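Local structure of alkyl hydroperoxide reductase E (Mycobacterium tuberculosis, 5C04) at residues R25-A30 against A66-S71; V33-H38 against Q103-F108; G118-V121 against I127-F130. The protein probably reduces hydrogen peroxide and organic hydroperoxides to water and alcohols, drawing its electrons from mycoredoxin, as a thiol peroxidase of the peroxiredoxin family. The protein carries 1 engineered substitution. All coordinates share one frame; numbering follows the deposited sequence. Where two conformers were deposited one is given.

Contact 1: R25-A30 against A66-S71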
ATOM      1  N   ARG A  25      -0.435  21.475  11.072  1.00 36.40           N
ATOM      2  CA  ARG A  25      -0.310  22.663  11.956  1.00 38.22           C
ATOM      3  C   ARG A  25       1.030  23.383  11.828  1.00 39.26           C
ATOM      4  O   ARG A  25       1.094  24.615  12.026  1.00 41.55           O
ATOM      5  CB  ARG A  25      -0.539  22.239  13.402  1.00 40.87           C
ATOM      6  CG  ARG A  25      -0.706  23.386  14.384  1.00 44.41           C
ATOM      7  CD  ARG A  25      -1.300  22.859  15.670  1.00 46.35           C
ATOM      8  NE  ARG A  25      -2.736  22.607  15.530  1.00 47.19           N
ATOM      9  CZ  ARG A  25      -3.703  23.412  15.981  1.00 48.18           C
ATOM     10  NH1 ARG A  25      -3.412  24.538  16.609  1.00 49.02           N
ATOM     11  NH2 ARG A  25      -4.975  23.079  15.805  1.00 48.75           N
ATOM     12  N   GLY A  26       2.089  22.642  11.509  1.00 40.26           N
ATOM     13  CA  GLY A  26       3.412  23.218  11.234  1.00 41.29           C
ATOM     14  C   GLY A  26       3.414  24.398  10.269  1.00 41.23           C
ATOM     15  O   GLY A  26       4.260  25.287  10.370  1.00 43.77           O
ATOM     16  N   TYR A  27       2.459  24.424   9.344  1.00 38.78           N
ATOM     17  CA  TYR A  27       2.401  25.469   8.314  1.00 37.91           C
ATOM     18  C   TYR A  27       1.634  26.734   8.742  1.00 39.72           C
ATOM     19  O   TYR A  27       1.662  27.760   8.033  1.00 37.96           O
ATOM     20  CB  TYR A  27       1.783  24.913   7.031  1.00 36.50           C
ATOM     21  CG  TYR A  27       2.613  23.847   6.350  1.00 35.02           C
ATOM     22  CD1 TYR A  27       3.672  24.190   5.510  1.00 34.96           C
ATOM     23  CD2 TYR A  27       2.354  22.488   6.560  1.00 34.01           C
ATOM     24  CE1 TYR A  27       4.425  23.206   4.869  1.00 34.64           C
ATOM     25  CE2 TYR A  27       3.111  21.511   5.937  1.00 33.55           C
ATOM     26  CZ  TYR A  27       4.142  21.871   5.103  1.00 33.64           C
ATOM     27  OH  TYR A  27       4.889  20.900   4.473  1.00 33.79           O
ATOM     28  N   ARG A  28       0.939  26.661   9.872  1.00 40.58           N
ATOM     29  CA  ARG A  28       0.129  27.797  10.327  1.00 44.48           C
ATOM     30  C   ARG A  28       0.961  29.040  10.527  1.00 44.46           C
ATOM     31  O   ARG A  28       2.069  28.982  11.062  1.00 43.96           O
ATOM     32  CB  ARG A  28      -0.636  27.488  11.603  1.00 46.66           C
ATOM     33  CG  ARG A  28      -1.896  26.694  11.340  1.00 47.58           C
ATOM     34  CD  ARG A  28      -2.880  26.888  12.468  1.00 50.52           C
ATOM     35  NE  ARG A  28      -3.954  25.906  12.405  1.00 50.22           N
ATOM     36  CZ  ARG A  28      -4.945  25.828  13.284  1.00 52.09           C
ATOM     37  NH1 ARG A  28      -4.994  26.676  14.303  1.00 53.45           N
ATOM     38  NH2 ARG A  28      -5.886  24.898  13.149  1.00 51.52           N
ATOM     39  N   GLY A  29       0.403  30.156  10.065  1.00 45.46           N
ATOM     40  CA  GLY A  29       1.046  31.459  10.147  1.00 46.16           C
ATOM     41  C   GLY A  29       2.092  31.695   9.074  1.00 46.54           C
ATOM     42  O   GLY A  29       2.597  32.813   8.955  1.00 49.78           O
ATOM     43  N   ALA A  30       2.407  30.667   8.278  1.00 44.06           N
ATOM     44  CA  ALA A  30       3.496  30.745   7.302  1.00 42.59           C
ATOM     45  C   ALA A  30       3.022  30.514   5.866  1.00 40.96           C
ATOM     46  O   ALA A  30       3.284  31.327   4.982  1.00 39.49           O
ATOM     47  CB  ALA A  30       4.577  29.736   7.662  1.00 43.06           C
ATOM     48  N   ALA A  66       2.441  25.583   0.157  1.00 30.70           N
ATOM     49  CA  ALA A  66       3.030  24.251   0.202  1.00 30.59           C
ATOM     50  C   ALA A  66       2.021  23.284  -0.386  1.00 27.61           C
ATOM     51  O   ALA A  66       0.819  23.550  -0.361  1.00 27.90           O
ATOM     52  CB  ALA A  66       3.362  23.855   1.623  1.00 31.58           C
ATOM     53  N   ALA A  67       2.515  22.182  -0.950  1.00 25.35           N
ATOM     54  CA  ALA A  67       1.645  21.151  -1.499  1.00 24.13           C
ATOM     55  C   ALA A  67       2.007  19.790  -0.910  1.00 23.51           C
ATOM     56  O   ALA A  67       3.179  19.433  -0.864  1.00 25.05           O
ATOM     57  CB  ALA A  67       1.744  21.102  -3.001  1.00 24.88           C
ATOM     58  N   LEU A  68       0.976  19.069  -0.493  1.00 22.57           N
ATOM     59  CA  LEU A  68       1.141  17.727   0.090  1.00 22.52           C
ATOM     60  C   LEU A  68       0.220  16.762  -0.612  1.00 21.78           C
ATOM     61  O   LEU A  68      -0.988  16.970  -0.646  1.00 22.14           O
ATOM     62  CB  LEU A  68       0.781  17.745   1.578  1.00 23.42           C
ATOM     63  CG  LEU A  68       1.466  18.826   2.427  1.00 25.17           C
ATOM     64  CD1 LEU A  68       0.854  18.940   3.811  1.00 26.08           C
ATOM     65  CD2 LEU A  68       2.941  18.535   2.531  1.00 25.75           C
ATOM     66  N   ALA A  69       0.784  15.681  -1.132  1.00 20.40           N
ATOM     67  CA  ALA A  69      -0.021  14.631  -1.740  1.00 20.48           C
ATOM     68  C   ALA A  69      -0.291  13.607  -0.636  1.00 20.96           C
ATOM     69  O   ALA A  69       0.604  13.376   0.181  1.00 24.78           O
ATOM     70  CB  ALA A  69       0.699  14.026  -2.923  1.00 20.38           C
ATOM     71  N   ILE A  70      -1.510  13.112  -0.528  1.00 18.17           N
ATOM     72  CA  ILE A  70      -1.851  12.114   0.514  1.00 19.08           C
ATOM     73  C   ILE A  70      -2.561  10.919  -0.094  1.00 18.62           C
ATOM     74  O   ILE A  70      -3.541  11.071  -0.819  1.00 18.29           O
ATOM     75  CB  ILE A  70      -2.791  12.746   1.567  1.00 20.18           C
ATOM     76  CG1 ILE A  70      -2.150  14.025   2.147  1.00 21.73           C
ATOM     77  CG2 ILE A  70      -3.181  11.746   2.659  1.00 20.70           C
ATOM     78  CD1 ILE A  70      -3.032  14.841   3.092  1.00 23.44           C
ATOM     79  N   SER A  71      -2.087   9.717   0.244  1.00 18.03           N
ATOM     80  CA  SER A  71      -2.664   8.492  -0.283  0.50 18.01           C
ATOM     81  C   SER A  71      -2.469   7.398   0.751  1.00 17.92           C
ATOM     82  O   SER A  71      -1.658   7.565   1.658  1.00 18.41           O
ATOM     83  CB  SER A  71      -1.970   8.136  -1.587  0.50 17.86           C
ATOM     84  OG  SER A  71      -2.718   7.171  -2.304  0.50 17.90           O
TER

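Contact 2: V33-H38 against Q103-F108. Engineered in segment 33-38: His-38 (natural residue Phe).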
ATOM      1  N   VAL A  33      -1.771  25.790   2.391  1.00 27.35           N
ATOM      2  CA  VAL A  33      -1.458  24.387   2.102  1.00 26.70           C
ATOM      3  C   VAL A  33      -2.479  23.795   1.156  1.00 25.70           C
ATOM      4  O   VAL A  33      -3.681  23.775   1.449  1.00 25.43           O
ATOM      5  CB  VAL A  33      -1.382  23.541   3.383  1.00 27.02           C
ATOM      6  CG1 VAL A  33      -0.930  22.114   3.052  1.00 26.11           C
ATOM      7  CG2 VAL A  33      -0.440  24.136   4.422  1.00 28.18           C
ATOM      8  N   LEU A  34      -1.969  23.240   0.055  1.00 24.41           N
ATOM      9  CA  LEU A  34      -2.757  22.478  -0.901  1.00 23.84           C
ATOM     10  C   LEU A  34      -2.630  21.008  -0.501  1.00 22.48           C
ATOM     11  O   LEU A  34      -1.513  20.465  -0.484  1.00 22.87           O
ATOM     12  CB  LEU A  34      -2.217  22.647  -2.317  1.00 23.90           C
ATOM     13  CG  LEU A  34      -2.953  21.898  -3.423  1.00 23.73           C
ATOM     14  CD1 LEU A  34      -4.356  22.421  -3.664  1.00 24.76           C
ATOM     15  CD2 LEU A  34      -2.136  21.924  -4.704  1.00 24.87           C
ATOM     16  N   LEU A  35      -3.767  20.416  -0.179  1.00 21.48           N
ATOM     17  CA  LEU A  35      -3.850  18.963   0.136  1.00 20.45           C
ATOM     18  C   LEU A  35      -4.431  18.236  -1.053  1.00 20.32           C
ATOM     19  O   LEU A  35      -5.595  18.475  -1.425  1.00 21.56           O
ATOM     20  CB  LEU A  35      -4.763  18.720   1.335  1.00 22.14           C
ATOM     21  CG  LEU A  35      -4.373  19.436   2.630  1.00 23.57           C
ATOM     22  CD1 LEU A  35      -5.365  19.114   3.725  1.00 24.73           C
ATOM     23  CD2 LEU A  35      -2.960  19.090   3.058  1.00 24.21           C
ATOM     24  N   VAL A  36      -3.615  17.365  -1.670  1.00 18.77           N
ATOM     25  CA  VAL A  36      -4.037  16.589  -2.841  1.00 18.69           C
ATOM     26  C   VAL A  36      -4.178  15.109  -2.426  1.00 18.31           C
ATOM     27  O   VAL A  36      -3.214  14.325  -2.453  1.00 18.97           O
ATOM     28  CB  VAL A  36      -3.066  16.749  -4.033  1.00 18.40           C
ATOM     29  CG1 VAL A  36      -3.594  15.988  -5.250  1.00 18.85           C
ATOM     30  CG2 VAL A  36      -2.844  18.254  -4.355  1.00 19.36           C
ATOM     31  N   PHE A  37      -5.385  14.751  -2.031  1.00 17.95           N
ATOM     32  CA  PHE A  37      -5.706  13.319  -1.777  1.00 17.55           C
ATOM     33  C   PHE A  37      -5.804  12.613  -3.109  1.00 17.68           C
ATOM     34  O   PHE A  37      -6.345  13.161  -4.071  1.00 17.80           O
ATOM     35  CB  PHE A  37      -7.020  13.180  -1.012  1.00 18.39           C
ATOM     36  CG  PHE A  37      -6.943  13.638   0.420  1.00 19.50           C
ATOM     37  CD1 PHE A  37      -7.181  14.968   0.768  1.00 20.47           C
ATOM     38  CD2 PHE A  37      -6.671  12.736   1.437  1.00 20.62           C
ATOM     39  CE1 PHE A  37      -7.137  15.385   2.096  1.00 21.78           C
ATOM     40  CE2 PHE A  37      -6.634  13.144   2.767  1.00 21.58           C
ATOM     41  CZ  PHE A  37      -6.851  14.464   3.087  1.00 22.54           C
ATOM     42  N   HIS A  38      -5.320  11.369  -3.181  1.00 17.40           N
ATOM     43  CA  HIS A  38      -5.463  10.617  -4.421  1.00 17.12           C
ATOM     44  C   HIS A  38      -5.475   9.120  -4.140  1.00 16.44           C
ATOM     45  O   HIS A  38      -4.953   8.687  -3.107  1.00 18.17           O
ATOM     46  CB  HIS A  38      -4.399  10.993  -5.444  1.00 17.79           C
ATOM     47  CG  HIS A  38      -3.040  10.569  -5.057  1.00 18.62           C
ATOM     48  ND1 HIS A  38      -2.494   9.389  -5.522  1.00 20.84           N
ATOM     49  CD2 HIS A  38      -2.144  11.087  -4.181  1.00 19.83           C
ATOM     50  CE1 HIS A  38      -1.303   9.230  -4.985  1.00 21.95           C
ATOM     51  NE2 HIS A  38      -1.062  10.236  -4.179  1.00 21.55           N
ATOM     52  N   GLN A 103     -10.676   9.861   5.826  1.00 24.66           N
ATOM     53  CA  GLN A 103     -11.981   9.818   6.481  1.00 27.80           C
ATOM     54  C   GLN A 103     -12.293  11.106   7.236  1.00 28.09           C
ATOM     55  O   GLN A 103     -13.420  11.576   7.173  1.00 29.23           O
ATOM     56  CB  GLN A 103     -12.058   8.643   7.458  1.00 30.17           C
ATOM     57  CG  GLN A 103     -12.126   7.292   6.786  1.00 32.37           C
ATOM     58  CD  GLN A 103     -12.136   6.179   7.813  1.00 37.92           C
ATOM     59  OE1 GLN A 103     -11.403   6.227   8.802  1.00 40.84           O
ATOM     60  NE2 GLN A 103     -12.980   5.183   7.597  1.00 42.88           N
ATOM     61  N   ALA A 104     -11.309  11.644   7.956  1.00 27.28           N
ATOM     62  CA  ALA A 104     -11.491  12.924   8.693  1.00 28.52           C
ATOM     63  C   ALA A 104     -11.863  14.059   7.781  1.00 28.77           C
ATOM     64  O   ALA A 104     -12.554  15.006   8.215  1.00 29.83           O
ATOM     65  CB  ALA A 104     -10.221  13.292   9.452  1.00 28.75           C
ATOM     66  N   TYR A 105     -11.357  14.046   6.543  1.00 27.02           N
ATOM     67  CA  TYR A 105     -11.675  15.078   5.566  1.00 26.69           C
ATOM     68  C   TYR A 105     -12.924  14.753   4.749  1.00 26.40           C
ATOM     69  O   TYR A 105     -13.356  15.589   3.944  1.00 27.73           O
ATOM     70  CB  TYR A 105     -10.456  15.374   4.647  1.00 25.60           C
ATOM     71  CG  TYR A 105      -9.430  16.282   5.293  1.00 25.94           C
ATOM     72  CD1 TYR A 105      -8.535  15.817   6.263  1.00 26.42           C
ATOM     73  CD2 TYR A 105      -9.379  17.647   4.962  1.00 26.18           C
ATOM     74  CE1 TYR A 105      -7.616  16.664   6.883  1.00 26.84           C
ATOM     75  CE2 TYR A 105      -8.447  18.492   5.545  1.00 27.22           C
ATOM     76  CZ  TYR A 105      -7.590  18.008   6.531  1.00 28.33           C
ATOM     77  OH  TYR A 105      -6.663  18.814   7.149  1.00 29.40           O
ATOM     78  N   GLY A 106     -13.499  13.569   4.953  1.00 27.05           N
ATOM     79  CA  GLY A 106     -14.713  13.146   4.273  1.00 27.05           C
ATOM     80  C   GLY A 106     -14.518  12.719   2.839  1.00 26.59           C
ATOM     81  O   GLY A 106     -15.449  12.731   2.046  1.00 29.06           O
ATOM     82  N   VAL A 107     -13.303  12.293   2.493  1.00 25.38           N
ATOM     83  CA  VAL A 107     -13.015  11.944   1.102  1.00 24.27           C
ATOM     84  C   VAL A 107     -12.506  10.516   0.927  1.00 24.19           C
ATOM     85  O   VAL A 107     -11.868  10.220  -0.081  1.00 23.56           O
ATOM     86  CB  VAL A 107     -12.021  12.945   0.464  1.00 23.91           C
ATOM     87  CG1 VAL A 107     -12.624  14.340   0.437  1.00 25.12           C
ATOM     88  CG2 VAL A 107     -10.696  12.948   1.202  1.00 23.28           C
ATOM     89  N   PHE A 108     -12.807   9.650   1.882  1.00 23.69           N
ATOM     90  CA  PHE A 108     -12.394   8.245   1.776  1.00 23.20           C
ATOM     91  C   PHE A 108     -13.472   7.470   1.030  1.00 26.00           C
ATOM     92  O   PHE A 108     -14.692   7.678   1.268  1.00 28.24           O
ATOM     93  CB  PHE A 108     -12.142   7.674   3.164  1.00 23.87           C
ATOM     94  CG  PHE A 108     -11.547   6.284   3.173  1.00 23.06           C
ATOM     95  CD1 PHE A 108     -10.279   6.037   2.659  1.00 22.84           C
ATOM     96  CD2 PHE A 108     -12.248   5.231   3.751  1.00 24.11           C
ATOM     97  CE1 PHE A 108      -9.732   4.751   2.735  1.00 21.36           C
ATOM     98  CE2 PHE A 108     -11.704   3.948   3.809  1.00 23.28           C
ATOM     99  CZ  PHE A 108     -10.460   3.720   3.274  1.00 22.85           C
TER

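Contact 3: G118-V121 against I127-F130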
ATOM      1  N   GLY A 118      -9.912  14.040  -3.536  1.00 20.63           N
ATOM      2  CA  GLY A 118     -10.250  15.176  -2.684  1.00 21.01           C
ATOM      3  C   GLY A 118      -9.144  16.203  -2.737  1.00 21.23           C
ATOM      4  O   GLY A 118      -7.958  15.869  -2.727  1.00 20.83           O
ATOM      5  N   THR A 119      -9.505  17.484  -2.792  1.00 22.74           N
ATOM      6  CA  THR A 119      -8.502  18.531  -2.774  1.00 22.32           C
ATOM      7  C   THR A 119      -8.973  19.645  -1.853  1.00 23.96           C
ATOM      8  O   THR A 119     -10.141  20.024  -1.899  1.00 25.60           O
ATOM      9  CB  THR A 119      -8.286  19.182  -4.156  1.00 22.41           C
ATOM     10  OG1 THR A 119      -8.427  18.219  -5.205  1.00 23.31           O
ATOM     11  CG2 THR A 119      -6.935  19.907  -4.213  1.00 22.59           C
ATOM     12  N   PHE A 120      -8.064  20.162  -1.058  1.00 23.50           N
ATOM     13  CA  PHE A 120      -8.357  21.267  -0.158  1.00 24.74           C
ATOM     14  C   PHE A 120      -7.251  22.271  -0.195  1.00 24.62           C
ATOM     15  O   PHE A 120      -6.092  21.954  -0.428  1.00 24.10           O
ATOM     16  CB  PHE A 120      -8.495  20.740   1.272  1.00 25.60           C
ATOM     17  CG  PHE A 120      -9.563  19.726   1.423  1.00 25.66           C
ATOM     18  CD1 PHE A 120      -9.259  18.384   1.247  1.00 24.27           C
ATOM     19  CD2 PHE A 120     -10.854  20.077   1.764  1.00 26.22           C
ATOM     20  CE1 PHE A 120     -10.241  17.429   1.351  1.00 25.27           C
ATOM     21  CE2 PHE A 120     -11.844  19.130   1.880  1.00 27.24           C
ATOM     22  CZ  PHE A 120     -11.531  17.789   1.688  1.00 26.36           C
ATOM     23  N   VAL A 121      -7.616  23.540   0.007  1.00 24.94           N
ATOM     24  CA  VAL A 121      -6.636  24.551   0.327  1.00 26.18           C
ATOM     25  C   VAL A 121      -6.941  25.041   1.735  1.00 28.64           C
ATOM     26  O   VAL A 121      -8.100  25.377   2.047  1.00 29.68           O
ATOM     27  CB  VAL A 121      -6.649  25.711  -0.673  1.00 26.11           C
ATOM     28  CG1 VAL A 121      -5.719  26.812  -0.166  1.00 27.44           C
ATOM     29  CG2 VAL A 121      -6.263  25.235  -2.066  1.00 25.22           C
ATOM     30  N   ILE A 127      -8.111  27.258   8.141  1.00 37.52           N
ATOM     31  CA  ILE A 127      -9.484  27.173   7.675  1.00 36.61           C
ATOM     32  C   ILE A 127      -9.468  26.717   6.215  1.00 35.31           C
ATOM     33  O   ILE A 127      -8.654  27.193   5.412  1.00 35.38           O
ATOM     34  CB  ILE A 127     -10.197  28.547   7.815  1.00 38.83           C
ATOM     35  CG1 ILE A 127     -10.184  29.018   9.271  1.00 41.90           C
ATOM     36  CG2 ILE A 127     -11.615  28.477   7.267  1.00 39.40           C
ATOM     37  CD1 ILE A 127     -11.021  28.190  10.221  1.00 42.93           C
ATOM     38  N   ILE A 128     -10.376  25.798   5.880  1.00 36.12           N
ATOM     39  CA  ILE A 128     -10.555  25.318   4.497  1.00 34.51           C
ATOM     40  C   ILE A 128     -11.177  26.446   3.668  1.00 35.93           C
ATOM     41  O   ILE A 128     -12.235  26.983   4.026  1.00 36.48           O
ATOM     42  CB  ILE A 128     -11.439  24.041   4.437  1.00 34.70           C
ATOM     43  CG1 ILE A 128     -10.715  22.883   5.122  1.00 35.20           C
ATOM     44  CG2 ILE A 128     -11.795  23.673   3.006  1.00 33.43           C
ATOM     45  CD1 ILE A 128     -11.585  21.673   5.391  1.00 35.55           C
ATOM     46  N   ARG A 129     -10.476  26.837   2.611  1.00 35.04           N
ATOM     47  CA  ARG A 129     -10.917  27.922   1.724  1.00 34.69           C
ATOM     48  C   ARG A 129     -11.289  27.444   0.326  1.00 33.93           C
ATOM     49  O   ARG A 129     -11.864  28.205  -0.468  1.00 34.42           O
ATOM     50  CB  ARG A 129      -9.820  28.985   1.645  1.00 37.37           C
ATOM     51  CG  ARG A 129      -9.512  29.651   2.983  1.00 40.04           C
ATOM     52  CD  ARG A 129     -10.699  30.429   3.542  1.00 42.79           C
ATOM     53  NE  ARG A 129     -10.424  30.987   4.871  1.00 47.23           N
ATOM     54  CZ  ARG A 129     -11.333  31.587   5.639  1.00 50.34           C
ATOM     55  NH1 ARG A 129     -12.588  31.728   5.215  1.00 51.39           N
ATOM     56  NH2 ARG A 129     -10.989  32.061   6.839  1.00 53.46           N
ATOM     57  N   PHE A 130     -10.927  26.191   0.012  1.00 30.43           N
ATOM     58  CA  PHE A 130     -11.285  25.553  -1.232  1.00 29.07           C
ATOM     59  C   PHE A 130     -11.477  24.075  -0.892  1.00 29.27           C
ATOM     60  O   PHE A 130     -10.718  23.531  -0.074  1.00 29.75           O
ATOM     61  CB  PHE A 130     -10.161  25.719  -2.267  1.00 28.67           C
ATOM     62  CG  PHE A 130     -10.370  24.928  -3.518  1.00 27.85           C
ATOM     63  CD1 PHE A 130     -11.187  25.379  -4.541  1.00 28.07           C
ATOM     64  CD2 PHE A 130      -9.756  23.688  -3.679  1.00 27.44           C
ATOM     65  CE1 PHE A 130     -11.369  24.636  -5.703  1.00 27.28           C
ATOM     66  CE2 PHE A 130      -9.956  22.947  -4.811  1.00 26.28           C
ATOM     67  CZ  PHE A 130     -10.771  23.380  -5.819  1.00 27.62           C
TER

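Contact 1: R25-A30 against A66-S71
Tyr-27 closes the short 3-10 turn 25-27, in the connection from strand 21-23 to strand 32-37, and its ring spans the distance to Ala-66 and Leu-68 on strand 65-71. The two backbones stay well apart, with the CA atoms of Tyr-27 and Ala-66 8.2 Å from each other, and the phenol bridges the interval. Its CG stands beside the backbone N and anti to the carbonyl carbon (chi1 -66°), which sends the ring off the turn and across to the strand. The CD1-CE1 half of the ring meets Ala-66: CE1 of Tyr-27 comes within 3.5 Å of CB of Ala-66, and a methyl group is small enough for the ring to settle this close to the strand. The CE2 and OH end meets the branched tip of Leu-68, whose CD1 lies 4.0 Å from CE2 of Tyr-27, while CD2 of Leu-68 is 3.6 Å from the phenol OH. The methyl of Ala-66 and CD1 of Leu-68 both approach the ring obliquely.

Strand 65-71 runs parallel to strand 32-37 in the sheet of this thioredoxin-fold protein. Side chains alternate along it, so Ala-66 and Leu-68 turn to the tyrosine while Ala-67 between them points away and packs on Phe-60. Leu-68 also touches Val-33 and Leu-35 of the neighbouring strand and Pro-90, and Val-33 touches Tyr-27 as well. A bond from Arg-28 N to Arg-25 O closes the 3-10 turn, and one from Ala-30 N to Tyr-27 O closes the turn after it, each 3.0 Å; within this second turn Gly-29 has a positive phi (80°), which favours glycine.

Contact 2: V33-H38 against Q103-F108
Leu-35 is the first residue of strand 32-37 to meet the end of helix 100-104, and it does so with one methyl: CD1 lies 3.6 Å from CE2 of Tyr-105, obliquely to the ring and beside its hydroxyl. The phenol suits this apolar place because its buried OH is hydrogen-bonded to the carbonyl oxygen of Pro-10. Phe-37 then points to the same partner, its CG beside the backbone N (chi1 -70°); the ring meets Val-107 with one face, near its CG end, and Tyr-105 with its far end, CE1 and CZ. The two aromatic rings meet obliquely, planes at 47° and centroids 5.4 Å apart. CE1 of Phe-37 comes over a face of the tyrosine ring, and CZ of Phe-37 is 3.8 Å from CD1 of Tyr-105. CG2 of Val-107 makes a CH-pi contact, 4.0 Å from the Phe-37 centroid; a beta-branched valine can hold a methyl over the ring while staying short. Between Tyr-105 and Val-107 the chain leaves the helix at Gly-106, in a Schellman motif whose positive phi (76°) favours glycine.

Strand 32-37 is an inner strand of the thioredoxin-fold sheet, bordered by strands 65-71 and 114-122. The helix end and following loop pack over the sheet face that carries Leu-35 and Phe-37, where Phe-120 meets both Tyr-105 and Val-107. On the other side helix 44-55 touches Val-36 through Leu-53, and His-38, engineered in place of Phe, through Cys-46 and Leu-50.

Contact 3: G118-V121 against I127-F130
Val-121 faces both Arg-129 and Phe-130, so that two residues of strand 128-134 stand against one of strand 114-122: a classic beta bulge in the hairpin these strands form. Two backbone hydrogen bonds define it. Arg-129 N gives a nearly straight bond of 2.8 Å to Val-121 O, and Val-121 N gives one of 3.1 Å to Phe-130 O, reaching that oxygen from above the carbonyl plane. Arg-129 makes the extra residue possible by a psi of -13°, far from the extended value, and the short strand segments run at 114° to each other.

Weaker CA-H...O contacts use the same acceptors: Phe-120 CA lies 3.3 Å from Phe-130 O, and Ile-128 CA 3.5 Å from Val-121 O.

Apolar contacts fall on both faces. Val-121 and Phe-130 form the antiparallel hydrogen-bonded pair, and their CB atoms are 3.9 Å apart; Phe-130 holds CG anti to its own N (chi1 172°), and its CE2 comes within 4.2 Å of CB of Thr-119. Ile-128 sets CG2 at the edge of the Phe-120 ring, in its plane, 3.9 Å from CD2 of Phe-120.

Arg-129 is exposed, and its bent chain leads the guanidinium away from the other strand; its NE forms a salt bridge with Asp-123, while CG2 of Ile-127 sits 3.5 Å above the centre of the guanidinium plane.

Helix 143-150 covers the face bearing Val-121 and Phe-130, through Ala-148 and Leu-149, and its Trp-145 packs on Thr-119. Strand 32-37 borders strand 114-122, where Leu-34 touches Thr-119 and Val-121.

In the fold
All three contacts meet on one mixed sheet, with strand 32-37 of contact 2 lying between strand 65-71 of contact 1 and strand 114-122 of contact 3. Contacts 1 and 2 are joined by a probable hydrogen bond from Leu-34 N to Ala-66 O (2.8 Å), and contacts 2 and 3 by one from Leu-35 N to Phe-120 O, also 2.8 Å. Contacts 1 and 3 do not touch, their nearest atoms about 6 Å apart. Cys-46, the active-site residue by similarity, touches the engineered His-38 of segment 33-38; its side chain is about 9 Å from that of Phe-37 in contact 2 and about 11 Å from that of Thr-119. Contact 1 lies away from it.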